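Local coordinates for SusD homolog (Bacteroides thetaiotaomicron, PDB 3EHM), which probably binds mucin O-glycans at the cell surface as a SusD-like outer-membrane lipoprotein, contributing to host glycan utilization by this gut symbiont, at residues Glu161-Arg165 against Arg214-Asp219; Val201-Ser206 against Asn235-Ile239; His409-Gly414 against Pro527-Asn531. All coordinates share one frame. Residues are numbered along the deposited sequence.

Contact 1 (Glu161-Arg165 against Arg214-Asp219); sequences EVVYR and RVHFID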
ATOM      1  N   GLU A 161       9.364 -15.493   5.475  1.00 16.23           N
ATOM      2  CA  GLU A 161       8.478 -16.643   5.342  1.00 15.61           C
ATOM      3  C   GLU A 161       7.870 -17.001   6.698  1.00 15.53           C
ATOM      4  O   GLU A 161       6.691 -17.339   6.787  1.00 13.64           O
ATOM      5  CB  GLU A 161       9.229 -17.859   4.786  1.00 17.69           C
ATOM      6  CG  GLU A 161       8.471 -19.172   4.991  1.00 19.47           C
ATOM      7  CD  GLU A 161       9.087 -20.348   4.254  1.00 23.42           C
ATOM      8  OE1 GLU A 161      10.313 -20.341   4.014  1.00 25.15           O
ATOM      9  OE2 GLU A 161       8.338 -21.291   3.928  1.00 25.28           O
ATOM     10  N   VAL A 162       8.675 -16.922   7.753  1.00 13.97           N
ATOM     11  CA  VAL A 162       8.187 -17.243   9.090  1.00 14.20           C
ATOM     12  C   VAL A 162       7.197 -16.182   9.573  1.00 13.84           C
ATOM     13  O   VAL A 162       6.229 -16.497  10.261  1.00 14.31           O
ATOM     14  CB  VAL A 162       9.359 -17.378  10.087  1.00 13.74           C
ATOM     15  CG1 VAL A 162       8.834 -17.503  11.513  1.00 13.56           C
ATOM     16  CG2 VAL A 162      10.185 -18.618   9.730  1.00 17.94           C
ATOM     17  N   VAL A 163       7.438 -14.929   9.200  1.00 13.95           N
ATOM     18  CA  VAL A 163       6.543 -13.844   9.587  1.00 13.76           C
ATOM     19  C   VAL A 163       5.170 -14.120   8.987  1.00 14.76           C
ATOM     20  O   VAL A 163       4.148 -14.019   9.668  1.00 14.29           O
ATOM     21  CB  VAL A 163       7.051 -12.478   9.068  1.00 15.47           C
ATOM     22  CG1 VAL A 163       6.021 -11.388   9.374  1.00 13.66           C
ATOM     23  CG2 VAL A 163       8.392 -12.141   9.715  1.00 12.87           C
ATOM     24  N   TYR A 164       5.149 -14.482   7.707  1.00 14.82           N
ATOM     25  CA  TYR A 164       3.889 -14.772   7.038  1.00 16.53           C
ATOM     26  C   TYR A 164       3.175 -15.978   7.642  1.00 16.52           C
ATOM     27  O   TYR A 164       1.982 -15.911   7.932  1.00 16.67           O
ATOM     28  CB  TYR A 164       4.111 -14.980   5.537  1.00 15.71           C
ATOM     29  CG  TYR A 164       3.932 -13.711   4.734  1.00 16.32           C
ATOM     30  CD1 TYR A 164       4.831 -12.648   4.851  1.00 17.19           C
ATOM     31  CD2 TYR A 164       2.834 -13.552   3.893  1.00 17.25           C
ATOM     32  CE1 TYR A 164       4.632 -11.452   4.151  1.00 18.34           C
ATOM     33  CE2 TYR A 164       2.627 -12.370   3.191  1.00 16.06           C
ATOM     34  CZ  TYR A 164       3.521 -11.327   3.323  1.00 17.00           C
ATOM     35  OH  TYR A 164       3.301 -10.165   2.625  1.00 16.89           O
ATOM     36  N   ARG A 165       3.896 -17.077   7.838  1.00 17.36           N
ATOM     37  CA  ARG A 165       3.289 -18.274   8.418  1.00 16.99           C
ATOM     38  C   ARG A 165       2.718 -17.976   9.799  1.00 16.04           C
ATOM     39  O   ARG A 165       1.627 -18.431  10.139  1.00 14.46           O
ATOM     40  CB  ARG A 165       4.320 -19.402   8.543  1.00 17.81           C
ATOM     41  CG  ARG A 165       4.707 -20.047   7.226  1.00 23.72           C
ATOM     42  CD  ARG A 165       5.741 -21.153   7.416  1.00 23.03           C
ATOM     43  NE  ARG A 165       6.047 -21.810   6.150  1.00 26.30           N
ATOM     44  CZ  ARG A 165       5.214 -22.627   5.514  1.00 26.62           C
ATOM     45  NH1 ARG A 165       4.020 -22.890   6.028  1.00 28.07           N
ATOM     46  NH2 ARG A 165       5.571 -23.175   4.361  1.00 27.98           N
ATOM     47  N   ARG A 214      -0.952 -13.395  -1.490  1.00 14.86           N
ATOM     48  CA  ARG A 214       0.430 -12.930  -1.559  1.00 14.60           C
ATOM     49  C   ARG A 214       1.430 -14.088  -1.620  1.00 13.58           C
ATOM     50  O   ARG A 214       2.481 -13.965  -2.240  1.00 14.71           O
ATOM     51  CB  ARG A 214       0.777 -12.064  -0.343  1.00 15.10           C
ATOM     52  CG  ARG A 214       2.150 -11.396  -0.442  1.00 14.27           C
ATOM     53  CD  ARG A 214       2.017  -9.929  -0.832  1.00 14.16           C
ATOM     54  NE  ARG A 214       1.649  -9.107   0.319  1.00 10.95           N
ATOM     55  CZ  ARG A 214       0.701  -8.174   0.311  1.00 12.62           C
ATOM     56  NH1 ARG A 214       0.003  -7.929  -0.792  1.00 11.89           N
ATOM     57  NH2 ARG A 214       0.463  -7.472   1.409  1.00 12.54           N
ATOM     58  N   VAL A 215       1.105 -15.211  -0.984  1.00 14.20           N
ATOM     59  CA  VAL A 215       2.022 -16.348  -0.961  1.00 15.36           C
ATOM     60  C   VAL A 215       1.740 -17.488  -1.937  1.00 15.61           C
ATOM     61  O   VAL A 215       2.579 -18.373  -2.093  1.00 17.42           O
ATOM     62  CB  VAL A 215       2.091 -16.984   0.450  1.00 16.09           C
ATOM     63  CG1 VAL A 215       2.376 -15.918   1.501  1.00 16.98           C
ATOM     64  CG2 VAL A 215       0.788 -17.708   0.755  1.00 15.62           C
ATOM     65  N   HIS A 216       0.594 -17.473  -2.608  1.00 15.98           N
ATOM     66  CA  HIS A 216       0.266 -18.585  -3.503  1.00 16.56           C
ATOM     67  C   HIS A 216       1.304 -18.938  -4.569  1.00 17.25           C
ATOM     68  O   HIS A 216       1.469 -20.114  -4.895  1.00 18.11           O
ATOM     69  CB  HIS A 216      -1.136 -18.389  -4.116  1.00 16.37           C
ATOM     70  CG  HIS A 216      -1.158 -17.633  -5.411  1.00 17.79           C
ATOM     71  ND1 HIS A 216      -0.964 -18.244  -6.631  1.00 17.20           N
ATOM     72  CD2 HIS A 216      -1.416 -16.331  -5.677  1.00 17.62           C
ATOM     73  CE1 HIS A 216      -1.104 -17.350  -7.594  1.00 19.04           C
ATOM     74  NE2 HIS A 216      -1.379 -16.182  -7.044  1.00 18.19           N
ATOM     75  N   PHE A 217       2.023 -17.951  -5.098  1.00 16.84           N
ATOM     76  CA  PHE A 217       3.036 -18.242  -6.109  1.00 17.77           C
ATOM     77  C   PHE A 217       4.267 -18.932  -5.518  1.00 19.55           C
ATOM     78  O   PHE A 217       4.828 -19.847  -6.124  1.00 20.30           O
ATOM     79  CB  PHE A 217       3.473 -16.962  -6.836  1.00 17.10           C
ATOM     80  CG  PHE A 217       2.584 -16.584  -7.992  1.00 17.98           C
ATOM     81  CD1 PHE A 217       2.000 -15.323  -8.055  1.00 17.07           C
ATOM     82  CD2 PHE A 217       2.326 -17.494  -9.017  1.00 19.76           C
ATOM     83  CE1 PHE A 217       1.165 -14.970  -9.120  1.00 18.10           C
ATOM     84  CE2 PHE A 217       1.494 -17.152 -10.087  1.00 18.80           C
ATOM     85  CZ  PHE A 217       0.913 -15.887 -10.137  1.00 17.98           C
ATOM     86  N   ILE A 218       4.682 -18.491  -4.336  1.00 19.78           N
ATOM     87  CA  ILE A 218       5.856 -19.051  -3.671  1.00 21.50           C
ATOM     88  C   ILE A 218       5.524 -20.288  -2.843  1.00 22.62           C
ATOM     89  O   ILE A 218       6.319 -21.225  -2.773  1.00 23.86           O
ATOM     90  CB  ILE A 218       6.520 -17.998  -2.747  1.00 22.00           C
ATOM     91  CG1 ILE A 218       7.118 -16.870  -3.588  1.00 23.32           C
ATOM     92  CG2 ILE A 218       7.614 -18.650  -1.894  1.00 23.48           C
ATOM     93  CD1 ILE A 218       8.288 -17.300  -4.462  1.00 26.62           C
ATOM     94  N   ASP A 219       4.351 -20.290  -2.216  1.00 22.05           N
ATOM     95  CA  ASP A 219       3.936 -21.415  -1.386  1.00 22.99           C
ATOM     96  C   ASP A 219       2.433 -21.649  -1.499  1.00 22.74           C
ATOM     97  O   ASP A 219       1.659 -21.223  -0.640  1.00 21.91           O
ATOM     98  CB  ASP A 219       4.301 -21.152   0.077  1.00 22.83           C
ATOM     99  CG  ASP A 219       4.341 -22.423   0.907  1.00 27.24           C
ATOM    100  OD1 ASP A 219       3.432 -23.266   0.762  1.00 27.13           O
ATOM    101  OD2 ASP A 219       5.284 -22.574   1.714  1.00 32.42           O
TER
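Two acids and one arginine share charge across this contact: Arg165 NH2 lies 2.7 Å from Asp219 OD2 in a salt bridge, while Arg165 NE holds Glu161 OE2 at 3.2 Å, one helical turn back. The guanidinium bridges two carboxylates whose oxygens approach to 4.0 Å (Glu161 OE2 to Asp219 OD2), offsetting their repulsion. Asp219 does double duty, because its OD1 caps the backbone N of Leu222 at the start of helix 220-231. Beside this network, Tyr164 reaches over from helix 160-178, its CD2 packing 3.4 Å from Val215 CG1 and its OH accepting a 3.0 Å hydrogen bond from Arg214 NE. Both polar ends continue inward: Asp138 binds the Tyr164 hydroxyl and the Arg214 guanidinium, which also pairs with Glu451 and Glu455. The backbones stay apart, 8.4 Å between the CA atoms of Tyr164 and Val215, so long side chains bridge the gap. Such packing between successive helices, here at the turn from 197-215 into 220-231, is in keeping with the TPR-like helical framework of SusD proteins.

Contact 2 (Val201-Ser206 against Asn235-Ile239); sequences VKLANS and NGGVI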
ATOM      1  N   VAL A 201     -13.735  -8.793  12.578  1.00 14.31           N
ATOM      2  CA  VAL A 201     -13.503 -10.155  12.117  1.00 13.92           C
ATOM      3  C   VAL A 201     -13.373 -10.153  10.597  1.00 14.15           C
ATOM      4  O   VAL A 201     -12.493 -10.806  10.040  1.00 15.69           O
ATOM      5  CB  VAL A 201     -14.658 -11.094  12.535  1.00 13.85           C
ATOM      6  CG1 VAL A 201     -14.546 -12.420  11.800  1.00 13.36           C
ATOM      7  CG2 VAL A 201     -14.614 -11.327  14.047  1.00 14.94           C
ATOM      8  N   LYS A 202     -14.247  -9.413   9.926  1.00 14.47           N
ATOM      9  CA  LYS A 202     -14.196  -9.336   8.474  1.00 12.98           C
ATOM     10  C   LYS A 202     -12.864  -8.748   8.031  1.00 13.23           C
ATOM     11  O   LYS A 202     -12.278  -9.200   7.051  1.00 15.22           O
ATOM     12  CB  LYS A 202     -15.347  -8.483   7.943  1.00 13.37           C
ATOM     13  CG  LYS A 202     -16.716  -9.115   8.160  1.00 13.94           C
ATOM     14  CD  LYS A 202     -17.811  -8.272   7.540  1.00 17.84           C
ATOM     15  CE  LYS A 202     -19.153  -8.973   7.644  1.00 23.78           C
ATOM     16  NZ  LYS A 202     -20.199  -8.227   6.896  1.00 28.50           N
ATOM     17  N   LEU A 203     -12.382  -7.742   8.754  1.00 12.89           N
ATOM     18  CA  LEU A 203     -11.106  -7.133   8.408  1.00 13.00           C
ATOM     19  C   LEU A 203      -9.997  -8.160   8.573  1.00 11.64           C
ATOM     20  O   LEU A 203      -9.106  -8.260   7.732  1.00 11.83           O
ATOM     21  CB  LEU A 203     -10.829  -5.911   9.289  1.00 13.77           C
ATOM     22  CG  LEU A 203      -9.415  -5.325   9.191  1.00 15.50           C
ATOM     23  CD1 LEU A 203      -9.095  -4.956   7.741  1.00 14.11           C
ATOM     24  CD2 LEU A 203      -9.309  -4.105  10.091  1.00 14.41           C
ATOM     25  N   ALA A 204     -10.062  -8.938   9.653  1.00 11.92           N
ATOM     26  CA  ALA A 204      -9.058  -9.967   9.913  1.00 13.26           C
ATOM     27  C   ALA A 204      -9.025 -11.026   8.811  1.00 12.52           C
ATOM     28  O   ALA A 204      -7.952 -11.442   8.371  1.00 14.90           O
ATOM     29  CB  ALA A 204      -9.326 -10.637  11.269  1.00 13.25           C
ATOM     30  N   ASN A 205     -10.202 -11.474   8.378  1.00 12.98           N
ATOM     31  CA  ASN A 205     -10.283 -12.482   7.326  1.00 14.72           C
ATOM     32  C   ASN A 205      -9.875 -11.907   5.974  1.00 13.22           C
ATOM     33  O   ASN A 205      -9.371 -12.625   5.114  1.00 15.50           O
ATOM     34  CB  ASN A 205     -11.702 -13.049   7.213  1.00 13.31           C
ATOM     35  CG  ASN A 205     -12.056 -13.980   8.351  1.00 15.87           C
ATOM     36  OD1 ASN A 205     -11.220 -14.754   8.824  1.00 12.73           O
ATOM     37  ND2 ASN A 205     -13.310 -13.926   8.783  1.00 16.05           N
ATOM     38  N   SER A 206     -10.111 -10.613   5.783  1.00 13.90           N
ATOM     39  CA  SER A 206      -9.752  -9.962   4.527  1.00 13.49           C
ATOM     40  C   SER A 206      -8.233  -9.878   4.443  1.00 14.14           C
ATOM     41  O   SER A 206      -7.641 -10.057   3.373  1.00 13.17           O
ATOM     42  CB  SER A 206     -10.367  -8.563   4.463  1.00 15.56           C
ATOM     43  OG  SER A 206     -11.781  -8.633   4.555  1.00 14.01           O
ATOM     44  N   ASN A 235     -16.822 -18.467   9.470  1.00 18.17           N
ATOM     45  CA  ASN A 235     -15.751 -17.749  10.155  1.00 17.40           C
ATOM     46  C   ASN A 235     -15.940 -16.227  10.214  1.00 17.62           C
ATOM     47  O   ASN A 235     -15.058 -15.508  10.685  1.00 17.50           O
ATOM     48  CB  ASN A 235     -14.398 -18.087   9.513  1.00 17.95           C
ATOM     49  CG  ASN A 235     -13.984 -19.534   9.740  1.00 18.79           C
ATOM     50  OD1 ASN A 235     -13.236 -20.111   8.945  1.00 19.86           O
ATOM     51  ND2 ASN A 235     -14.459 -20.124  10.832  1.00 16.09           N
ATOM     52  N   GLY A 236     -17.080 -15.735   9.738  1.00 18.32           N
ATOM     53  CA  GLY A 236     -17.334 -14.303   9.802  1.00 17.24           C
ATOM     54  C   GLY A 236     -17.386 -13.537   8.491  1.00 18.12           C
ATOM     55  O   GLY A 236     -17.932 -12.434   8.441  1.00 19.32           O
ATOM     56  N   GLY A 237     -16.815 -14.107   7.435  1.00 17.50           N
ATOM     57  CA  GLY A 237     -16.827 -13.442   6.142  1.00 18.15           C
ATOM     58  C   GLY A 237     -15.739 -12.394   5.989  1.00 16.37           C
ATOM     59  O   GLY A 237     -15.002 -12.113   6.930  1.00 16.14           O
ATOM     60  N   VAL A 238     -15.636 -11.823   4.790  1.00 16.45           N
ATOM     61  CA  VAL A 238     -14.645 -10.792   4.495  1.00 15.88           C
ATOM     62  C   VAL A 238     -15.350  -9.487   4.136  1.00 16.27           C
ATOM     63  O   VAL A 238     -16.581  -9.430   4.118  1.00 16.20           O
ATOM     64  CB  VAL A 238     -13.737 -11.207   3.314  1.00 15.88           C
ATOM     65  CG1 VAL A 238     -12.836 -12.361   3.731  1.00 15.86           C
ATOM     66  CG2 VAL A 238     -14.592 -11.608   2.116  1.00 14.84           C
ATOM     67  N   ILE A 239     -14.575  -8.444   3.855  1.00 14.92           N
ATOM     68  CA  ILE A 239     -15.145  -7.148   3.498  1.00 14.93           C
ATOM     69  C   ILE A 239     -15.616  -7.178   2.044  1.00 16.49           C
ATOM     70  O   ILE A 239     -14.803  -7.158   1.120  1.00 16.56           O
ATOM     71  CB  ILE A 239     -14.107  -6.017   3.692  1.00 14.22           C
ATOM     72  CG1 ILE A 239     -13.726  -5.918   5.175  1.00 13.41           C
ATOM     73  CG2 ILE A 239     -14.684  -4.688   3.223  1.00 13.13           C
ATOM     74  CD1 ILE A 239     -12.602  -4.941   5.469  1.00 12.37           C
TER
HETATM   75  O   HOH W   1     -18.977  -6.985   3.885  1.00 19.27           O
HETATM   76  O   HOH W   2     -19.154 -10.128   4.570  1.00 27.53           O
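This is a buried helix-to-loop contact, in which a glycine-containing loop, running from helix 220-231 toward strand 246-248, lies against helix 197-215. The backbones come very close, with the CA atoms of Lys202 and Val238 4.3 Å apart, and Lys202 CA makes a CA-H...O contact of 3.3 Å to Gly237 O. Gly236 and Gly237 permit this: both have positive phi, and a CB on Gly236 would run into Val201 CG1. Asn205 then reads the loop backbone, its ND2 donating to Asn235 O at 3.0 Å and to Gly237 O at 3.1 Å. The next residue, Ser206, accepts from Ile239 N through OG at 2.9 Å while the same OG donates to Lys202 O at 2.6 Å, one turn back. Ile239 CD1 meets Leu203 CD1 at 4.2 Å, beside Tyr193. At the outer margin two waters lie between Lys202 NZ and Val238 O; both hold the amine weakly, but one donates a good 2.7 Å bond from its O to Val238 O. Helix side chains thus satisfy main-chain groups of a loop that has no regular partner strand, and the loop is held largely through its backbone, with apolar packing at the Ile239 end.

Contact 3 (His409-Gly414 against Pro527-Asn531); sequences HDLSIG and PKQPN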
ATOM      1  N   HIS A 409       8.365   7.841 -21.792  1.00 18.84           N
ATOM      2  CA  HIS A 409       8.231   6.409 -21.622  1.00 18.74           C
ATOM      3  C   HIS A 409       6.874   6.012 -22.177  1.00 18.53           C
ATOM      4  O   HIS A 409       5.843   6.532 -21.750  1.00 18.38           O
ATOM      5  CB  HIS A 409       8.333   6.013 -20.148  1.00 18.89           C
ATOM      6  CG  HIS A 409       8.243   4.537 -19.923  1.00 19.24           C
ATOM      7  ND1 HIS A 409       7.043   3.857 -19.920  1.00 19.90           N
ATOM      8  CD2 HIS A 409       9.206   3.598 -19.768  1.00 18.56           C
ATOM      9  CE1 HIS A 409       7.272   2.564 -19.777  1.00 17.75           C
ATOM     10  NE2 HIS A 409       8.576   2.378 -19.683  1.00 20.69           N
ATOM     11  N   ASP A 410       6.879   5.109 -23.148  1.00 18.31           N
ATOM     12  CA  ASP A 410       5.637   4.660 -23.744  1.00 18.34           C
ATOM     13  C   ASP A 410       5.071   3.520 -22.910  1.00 17.72           C
ATOM     14  O   ASP A 410       5.465   2.365 -23.059  1.00 15.94           O
ATOM     15  CB  ASP A 410       5.858   4.185 -25.175  1.00 19.97           C
ATOM     16  CG  ASP A 410       4.554   3.985 -25.911  1.00 20.78           C
ATOM     17  OD1 ASP A 410       3.515   3.851 -25.232  1.00 23.23           O
ATOM     18  OD2 ASP A 410       4.559   3.959 -27.156  1.00 24.99           O
ATOM     19  N   LEU A 411       4.144   3.862 -22.027  1.00 16.69           N
ATOM     20  CA  LEU A 411       3.514   2.891 -21.146  1.00 16.20           C
ATOM     21  C   LEU A 411       2.606   1.903 -21.886  1.00 15.57           C
ATOM     22  O   LEU A 411       2.284   0.844 -21.354  1.00 15.62           O
ATOM     23  CB  LEU A 411       2.704   3.632 -20.079  1.00 15.26           C
ATOM     24  CG  LEU A 411       2.127   2.833 -18.909  1.00 18.40           C
ATOM     25  CD1 LEU A 411       3.259   2.176 -18.121  1.00 17.34           C
ATOM     26  CD2 LEU A 411       1.331   3.769 -18.008  1.00 17.23           C
ATOM     27  N   SER A 412       2.204   2.241 -23.108  1.00 15.35           N
ATOM     28  CA  SER A 412       1.303   1.375 -23.874  1.00 16.39           C
ATOM     29  C   SER A 412       1.942   0.101 -24.403  1.00 17.50           C
ATOM     30  O   SER A 412       1.262  -0.909 -24.575  1.00 16.52           O
ATOM     31  CB  SER A 412       0.704   2.142 -25.058  1.00 18.60           C
ATOM     32  OG  SER A 412       1.690   2.410 -26.041  1.00 17.51           O
ATOM     33  N   ILE A 413       3.245   0.156 -24.657  1.00 18.29           N
ATOM     34  CA  ILE A 413       3.982  -0.979 -25.207  1.00 18.87           C
ATOM     35  C   ILE A 413       3.774  -2.295 -24.469  1.00 17.60           C
ATOM     36  O   ILE A 413       4.191  -2.454 -23.320  1.00 15.75           O
ATOM     37  CB  ILE A 413       5.492  -0.681 -25.259  1.00 21.07           C
ATOM     38  CG1 ILE A 413       5.744   0.553 -26.130  1.00 23.45           C
ATOM     39  CG2 ILE A 413       6.239  -1.886 -25.816  1.00 22.75           C
ATOM     40  CD1 ILE A 413       7.198   1.000 -26.174  1.00 26.26           C
ATOM     41  N   GLY A 414       3.132  -3.237 -25.154  1.00 16.02           N
ATOM     42  CA  GLY A 414       2.876  -4.551 -24.587  1.00 17.12           C
ATOM     43  C   GLY A 414       1.936  -4.529 -23.398  1.00 16.42           C
ATOM     44  O   GLY A 414       1.852  -5.509 -22.655  1.00 16.19           O
ATOM     45  N   PRO A 527       7.311 -11.102 -14.986  1.00 17.65           N
ATOM     46  CA  PRO A 527       7.293 -10.384 -16.267  1.00 18.72           C
ATOM     47  C   PRO A 527       7.865  -8.970 -16.215  1.00 20.29           C
ATOM     48  O   PRO A 527       7.950  -8.353 -15.151  1.00 20.86           O
ATOM     49  CB  PRO A 527       5.807 -10.363 -16.642  1.00 17.81           C
ATOM     50  CG  PRO A 527       5.186 -11.445 -15.791  1.00 21.59           C
ATOM     51  CD  PRO A 527       5.939 -11.328 -14.504  1.00 17.94           C
ATOM     52  N   LYS A 528       8.244  -8.470 -17.388  1.00 20.49           N
ATOM     53  CA  LYS A 528       8.792  -7.125 -17.546  1.00 21.88           C
ATOM     54  C   LYS A 528       8.190  -6.533 -18.817  1.00 21.10           C
ATOM     55  O   LYS A 528       7.955  -7.257 -19.783  1.00 21.17           O
ATOM     56  CB  LYS A 528      10.311  -7.192 -17.686  1.00 23.86           C
ATOM     57  CG  LYS A 528      11.016  -7.683 -16.436  1.00 27.22           C
ATOM     58  CD  LYS A 528      12.385  -8.266 -16.751  1.00 29.95           C
ATOM     59  CE  LYS A 528      13.304  -7.255 -17.412  1.00 31.82           C
ATOM     60  NZ  LYS A 528      14.665  -7.832 -17.631  1.00 33.92           N
ATOM     61  N   GLN A 529       7.935  -5.228 -18.823  1.00 19.99           N
ATOM     62  CA  GLN A 529       7.368  -4.595 -20.009  1.00 19.28           C
ATOM     63  C   GLN A 529       8.378  -4.650 -21.153  1.00 19.73           C
ATOM     64  O   GLN A 529       9.558  -4.379 -20.952  1.00 17.15           O
ATOM     65  CB  GLN A 529       7.006  -3.134 -19.729  1.00 19.52           C
ATOM     66  CG  GLN A 529       6.447  -2.414 -20.954  1.00 19.04           C
ATOM     67  CD  GLN A 529       6.115  -0.960 -20.691  1.00 22.09           C
ATOM     68  OE1 GLN A 529       6.718  -0.319 -19.829  1.00 21.69           O
ATOM     69  NE2 GLN A 529       5.168  -0.422 -21.451  1.00 21.99           N
ATOM     70  N   PRO A 530       7.925  -5.002 -22.370  1.00 20.80           N
ATOM     71  CA  PRO A 530       8.820  -5.080 -23.530  1.00 22.88           C
ATOM     72  C   PRO A 530       9.544  -3.754 -23.750  1.00 25.10           C
ATOM     73  O   PRO A 530       9.073  -2.704 -23.316  1.00 25.09           O
ATOM     74  CB  PRO A 530       7.869  -5.399 -24.685  1.00 22.70           C
ATOM     75  CG  PRO A 530       6.742  -6.121 -24.023  1.00 21.30           C
ATOM     76  CD  PRO A 530       6.541  -5.335 -22.751  1.00 21.12           C
ATOM     77  N   ASN A 531      10.679  -3.809 -24.436  1.00 27.96           N
ATOM     78  CA  ASN A 531      11.467  -2.616 -24.718  1.00 31.07           C
ATOM     79  C   ASN A 531      10.904  -1.786 -25.869  1.00 31.95           C
ATOM     80  O   ASN A 531      10.943  -0.538 -25.759  1.00 32.88           O
ATOM     81  CB  ASN A 531      12.913  -3.014 -25.009  1.00 32.93           C
ATOM     82  CG  ASN A 531      13.578  -3.655 -23.813  1.00 34.68           C
ATOM     83  OD1 ASN A 531      13.683  -3.042 -22.746  1.00 36.95           O
ATOM     84  ND2 ASN A 531      14.025  -4.897 -23.974  1.00 37.03           N
TER
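Gln529 reaches out in a fully extended conformation, chi1 and chi2 both t, and places its amide inside the bend of the 409-414 loop. There NE2 donates a well-aligned hydrogen bond to Ile413 O at 2.9 Å and a weak one to Asp410 O at 3.2 Å. The other end of the amide, OE1, accepts from Arg484 and lies 2.9 Å from His409 CE1, at the edge of the imidazole, whose t rotamer swings the ring toward the glutamine. The bend itself is a type I beta turn from Asp410 to Ile413. Asp410, with chi1 t, turns its carboxylate back on the turn, so that OD1 accepts from Ser412 N at 3.0 Å, while the p rotamer of Ser412 brings its OG to the same OD1 at a very short 2.5 Å. At the last position of the turn, Ile413 in the m, t conformation points toward the chain end and its CG2 rests 4.0 Å from Pro530 CB. Gly414 has positive phi, and a CB there would strike the Pro530 ring, whose CD lies 4.2 Å from Gly414 CA. The C-terminal tail thus meets a long loop chiefly through Gln529, whose amide binds main-chain carbonyls, over a beta turn that carries an Asx turn at Asp410.

Contacts 1 and 2 share helix 197-215: contact 2 uses its N-terminal half and contact 1 its C-terminal end, so the two centres lie 19 Å apart, with nearest atoms about 9 Å apart. Their segments alternate along the chain, and helix 220-231 runs from contact 1 toward the loop of contact 2. Contact 3 comes later in sequence and joins the C-terminal tail to a distant loop; its centre is 29 Å from that of contact 1 and 37 Å from that of contact 2, although its nearest atoms come within about 8 Å of contact 1. Contacts 1 and 2 belong to the helical framework; no bound glycan marks a site near any of the three.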